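Aminotransferase (Bacillus subtilis, PDB 6L1O) is a pyridoxal-phosphate-dependent aminotransferase of the class I family, encoded in the operon for biosynthesis of the dipeptide antibiotic bacilysin. Local coordinates at residues Y298-D303 and K319-F324. Residues are numbered along the deposited sequence.
Sequences YKERID and KPKGTF
Two lysines share a single carboxylate oxygen here: OD1 of Asp303 lies 2.7 Å from NZ of Lys299, one helical turn earlier, and 2.9 Å from NZ of Lys319 across the contact, although the two NZ atoms of Lys299 and Lys319 are themselves only 4.2 Å apart. The Lys319 hydrogen bond is weak, but a water adds a second, indirect link, its oxygen donating to Asp303 O (2.6 Å) and accepting from Lys319 NZ (2.8 Å). Residues 298-303 are regular α-helix within helix 289-313; residues 319-324 form an irregular loop leading into strand 325-329, extended at Lys319 and Pro320, with positive phi at Thr323 (65°). The loop runs back along the helix, so the CA of Ile302 pairs with that of Lys319 (7.1 Å) and the CA of Tyr298 with that of Phe324 (6.1 Å). Lys319 reaches Asp303 through an m rotamer followed by three trans torsions. Next to this network, Ile302 CD1 packs on Pro320 CG at 3.7 Å. At the buried end, Phe324 (chi1 p) sets its CB 4.1 Å from the centroid of the Tyr298 ring, a CH-pi contact over the face; the rings lie obliquely, at 58°. Tyr209, a cofactor-binding residue, meets Phe324 edge-to-face. Charge and water thus stay at the exposed end, where the shared carboxylate and solvent probably offset the ammonium repulsion, while apolar and aromatic contacts fill the buried end near the pyridoxal-phosphate.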
ATOM      1  N   TYR B 298     -17.276   0.524  24.952  1.00 16.43           N
ATOM      2  CA  TYR B 298     -17.959   1.504  24.098  1.00 17.29           C
ATOM      3  C   TYR B 298     -19.401   1.699  24.520  1.00 16.61           C
ATOM      4  O   TYR B 298     -19.871   2.857  24.563  1.00 18.15           O
ATOM      5  CB  TYR B 298     -17.835   1.087  22.613  1.00 17.41           C
ATOM      6  CG  TYR B 298     -16.430   1.240  22.087  1.00 14.88           C
ATOM      7  CD1 TYR B 298     -15.636   2.322  22.446  1.00 17.48           C
ATOM      8  CD2 TYR B 298     -15.870   0.287  21.227  1.00 15.85           C
ATOM      9  CE1 TYR B 298     -14.370   2.473  21.949  1.00 18.51           C
ATOM     10  CE2 TYR B 298     -14.613   0.421  20.736  1.00 14.59           C
ATOM     11  CZ  TYR B 298     -13.850   1.499  21.081  1.00 19.46           C
ATOM     12  OH  TYR B 298     -12.586   1.670  20.555  1.00 16.57           O
ATOM     13  N   LYS B 299     -20.108   0.605  24.835  1.00 17.55           N
ATOM     14  CA  LYS B 299     -21.497   0.694  25.257  1.00 18.81           C
ATOM     15  C   LYS B 299     -21.650   1.533  26.560  1.00 20.83           C
ATOM     16  O   LYS B 299     -22.561   2.331  26.689  1.00 19.56           O
ATOM     17  CB  LYS B 299     -22.105  -0.712  25.413  1.00 19.81           C
ATOM     18  CG  LYS B 299     -23.559  -0.781  25.890  1.00 23.26           C
ATOM     19  CD  LYS B 299     -24.488   0.025  24.996  1.00 28.23           C
ATOM     20  CE  LYS B 299     -25.961  -0.102  25.444  1.00 29.36           C
ATOM     21  NZ  LYS B 299     -26.755   1.078  25.022  1.00 32.08           N
ATOM     22  N   GLU B 300     -20.730   1.355  27.493  1.00 21.03           N
ATOM     23  CA  GLU B 300     -20.747   2.151  28.703  1.00 21.26           C
ATOM     24  C   GLU B 300     -20.535   3.630  28.413  1.00 18.95           C
ATOM     25  O   GLU B 300     -21.168   4.485  29.022  1.00 20.81           O
ATOM     26  CB  GLU B 300     -19.695   1.646  29.659  1.00 24.08           C
ATOM     27  CG  GLU B 300     -19.402   2.489  30.884  1.00 26.65           C
ATOM     28  CD  GLU B 300     -20.579   2.655  31.813  1.00 37.37           C
ATOM     29  OE1 GLU B 300     -21.441   1.733  31.877  1.00 34.28           O
ATOM     30  OE2 GLU B 300     -20.632   3.720  32.503  1.00 45.31           O
ATOM     31  N   ARG B 301     -19.628   3.951  27.511  1.00 15.67           N
ATOM     32  CA  ARG B 301     -19.340   5.341  27.166  1.00 17.94           C
ATOM     33  C   ARG B 301     -20.567   5.944  26.512  1.00 16.66           C
ATOM     34  O   ARG B 301     -20.941   7.041  26.830  1.00 17.71           O
ATOM     35  CB  ARG B 301     -18.118   5.456  26.229  1.00 16.53           C
ATOM     36  CG  ARG B 301     -16.811   5.185  26.933  1.00 16.63           C
ATOM     37  CD  ARG B 301     -15.659   5.151  25.956  1.00 18.70           C
ATOM     38  NE  ARG B 301     -14.389   4.856  26.635  1.00 18.02           N
ATOM     39  CZ  ARG B 301     -13.221   4.771  26.022  1.00 20.70           C
ATOM     40  NH1 ARG B 301     -13.115   5.019  24.706  1.00 19.59           N
ATOM     41  NH2 ARG B 301     -12.152   4.543  26.721  1.00 20.82           N
ATOM     42  N   ILE B 302     -21.192   5.194  25.606  1.00 18.58           N
ATOM     43  CA  ILE B 302     -22.407   5.609  24.938  1.00 20.42           C
ATOM     44  C   ILE B 302     -23.525   5.903  25.937  1.00 21.93           C
ATOM     45  O   ILE B 302     -24.154   6.976  25.884  1.00 23.77           O
ATOM     46  CB  ILE B 302     -22.879   4.552  23.936  1.00 19.84           C
ATOM     47  CG1 ILE B 302     -21.966   4.585  22.705  1.00 17.19           C
ATOM     48  CG2 ILE B 302     -24.339   4.785  23.540  1.00 20.46           C
ATOM     49  CD1 ILE B 302     -22.129   3.337  21.842  1.00 20.07           C
ATOM     50  N   ASP B 303     -23.736   4.986  26.860  1.00 22.13           N
ATOM     51  CA  ASP B 303     -24.747   5.172  27.896  1.00 22.88           C
ATOM     52  C   ASP B 303     -24.445   6.363  28.809  1.00 23.44           C
ATOM     53  O   ASP B 303     -25.336   7.205  29.047  1.00 23.18           O
ATOM     54  CB  ASP B 303     -24.915   3.904  28.699  1.00 26.67           C
ATOM     55  CG  ASP B 303     -25.571   2.788  27.904  1.00 29.81           C
ATOM     56  OD1 ASP B 303     -25.902   2.971  26.707  1.00 32.13           O
ATOM     57  OD2 ASP B 303     -25.755   1.699  28.471  1.00 37.25           O
ATOM     58  N   LYS B 319     -29.523   6.287  20.890  1.00 24.82           N
ATOM     59  CA  LYS B 319     -28.374   5.419  21.114  1.00 23.89           C
ATOM     60  C   LYS B 319     -28.135   4.591  19.837  1.00 20.96           C
ATOM     61  O   LYS B 319     -29.072   4.010  19.292  1.00 25.80           O
ATOM     62  CB  LYS B 319     -28.568   4.521  22.319  1.00 27.14           C
ATOM     63  CG  LYS B 319     -28.547   5.281  23.663  1.00 30.63           C
ATOM     64  CD  LYS B 319     -28.383   4.325  24.813  1.00 31.68           C
ATOM     65  CE  LYS B 319     -28.497   5.109  26.113  1.00 32.20           C
ATOM     66  NZ  LYS B 319     -28.483   4.196  27.277  1.00 41.56           N
ATOM     67  N   PRO B 320     -26.890   4.562  19.347  1.00 20.05           N
ATOM     68  CA  PRO B 320     -26.605   3.768  18.147  1.00 21.96           C
ATOM     69  C   PRO B 320     -26.857   2.289  18.337  1.00 21.48           C
ATOM     70  O   PRO B 320     -26.634   1.761  19.430  1.00 17.84           O
ATOM     71  CB  PRO B 320     -25.096   4.024  17.929  1.00 22.54           C
ATOM     72  CG  PRO B 320     -24.590   4.428  19.283  1.00 21.26           C
ATOM     73  CD  PRO B 320     -25.683   5.253  19.822  1.00 19.27           C
ATOM     74  N   LYS B 321     -27.256   1.607  17.266  1.00 21.63           N
ATOM     75  CA  LYS B 321     -27.338   0.157  17.312  1.00 21.95           C
ATOM     76  C   LYS B 321     -25.978  -0.528  17.175  1.00 18.64           C
ATOM     77  O   LYS B 321     -25.770  -1.658  17.670  1.00 18.26           O
ATOM     78  CB  LYS B 321     -28.273  -0.377  16.236  1.00 23.93           C
ATOM     79  CG  LYS B 321     -29.750  -0.162  16.536  1.00 26.84           C
ATOM     80  CD  LYS B 321     -30.117  -0.716  17.898  1.00 31.98           C
ATOM     81  CE  LYS B 321     -31.617  -0.602  18.150  1.00 38.89           C
ATOM     82  NZ  LYS B 321     -31.973   0.814  18.386  1.00 43.38           N
ATOM     83  N   GLY B 322     -25.046   0.151  16.569  1.00 17.14           N
ATOM     84  CA  GLY B 322     -23.686  -0.409  16.374  1.00 18.76           C
ATOM     85  C   GLY B 322     -22.707   0.703  16.147  1.00 17.33           C
ATOM     86  O   GLY B 322     -23.099   1.863  16.073  1.00 19.94           O
ATOM     87  N   THR B 323     -21.428   0.351  16.012  1.00 17.63           N
ATOM     88  CA  THR B 323     -20.296   1.300  15.966  1.00 15.17           C
ATOM     89  C   THR B 323     -20.081   2.086  17.281  1.00 15.14           C
ATOM     90  O   THR B 323     -20.879   2.014  18.177  1.00 15.72           O
ATOM     91  CB  THR B 323     -20.409   2.341  14.842  1.00 15.94           C
ATOM     92  OG1 THR B 323     -21.144   3.496  15.284  1.00 16.06           O
ATOM     93  CG2 THR B 323     -21.005   1.754  13.570  1.00 16.66           C
ATOM     94  N   PHE B 324     -19.038   2.905  17.329  1.00 14.11           N
ATOM     95  CA  PHE B 324     -18.794   3.765  18.470  1.00 15.48           C
ATOM     96  C   PHE B 324     -19.123   5.210  18.191  1.00 14.37           C
ATOM     97  O   PHE B 324     -18.561   6.090  18.816  1.00 16.77           O
ATOM     98  CB  PHE B 324     -17.396   3.635  19.048  1.00 15.59           C
ATOM     99  CG  PHE B 324     -16.268   3.615  18.037  1.00 15.57           C
ATOM    100  CD1 PHE B 324     -16.049   4.680  17.152  1.00 17.03           C
ATOM    101  CD2 PHE B 324     -15.445   2.518  17.957  1.00 18.05           C
ATOM    102  CE1 PHE B 324     -14.990   4.679  16.263  1.00 17.82           C
ATOM    103  CE2 PHE B 324     -14.361   2.513  17.074  1.00 19.47           C
ATOM    104  CZ  PHE B 324     -14.142   3.602  16.232  1.00 16.62           C
TER
HETATM  105  O   HOH W   1     -27.823   6.332  28.897  1.00 40.01           O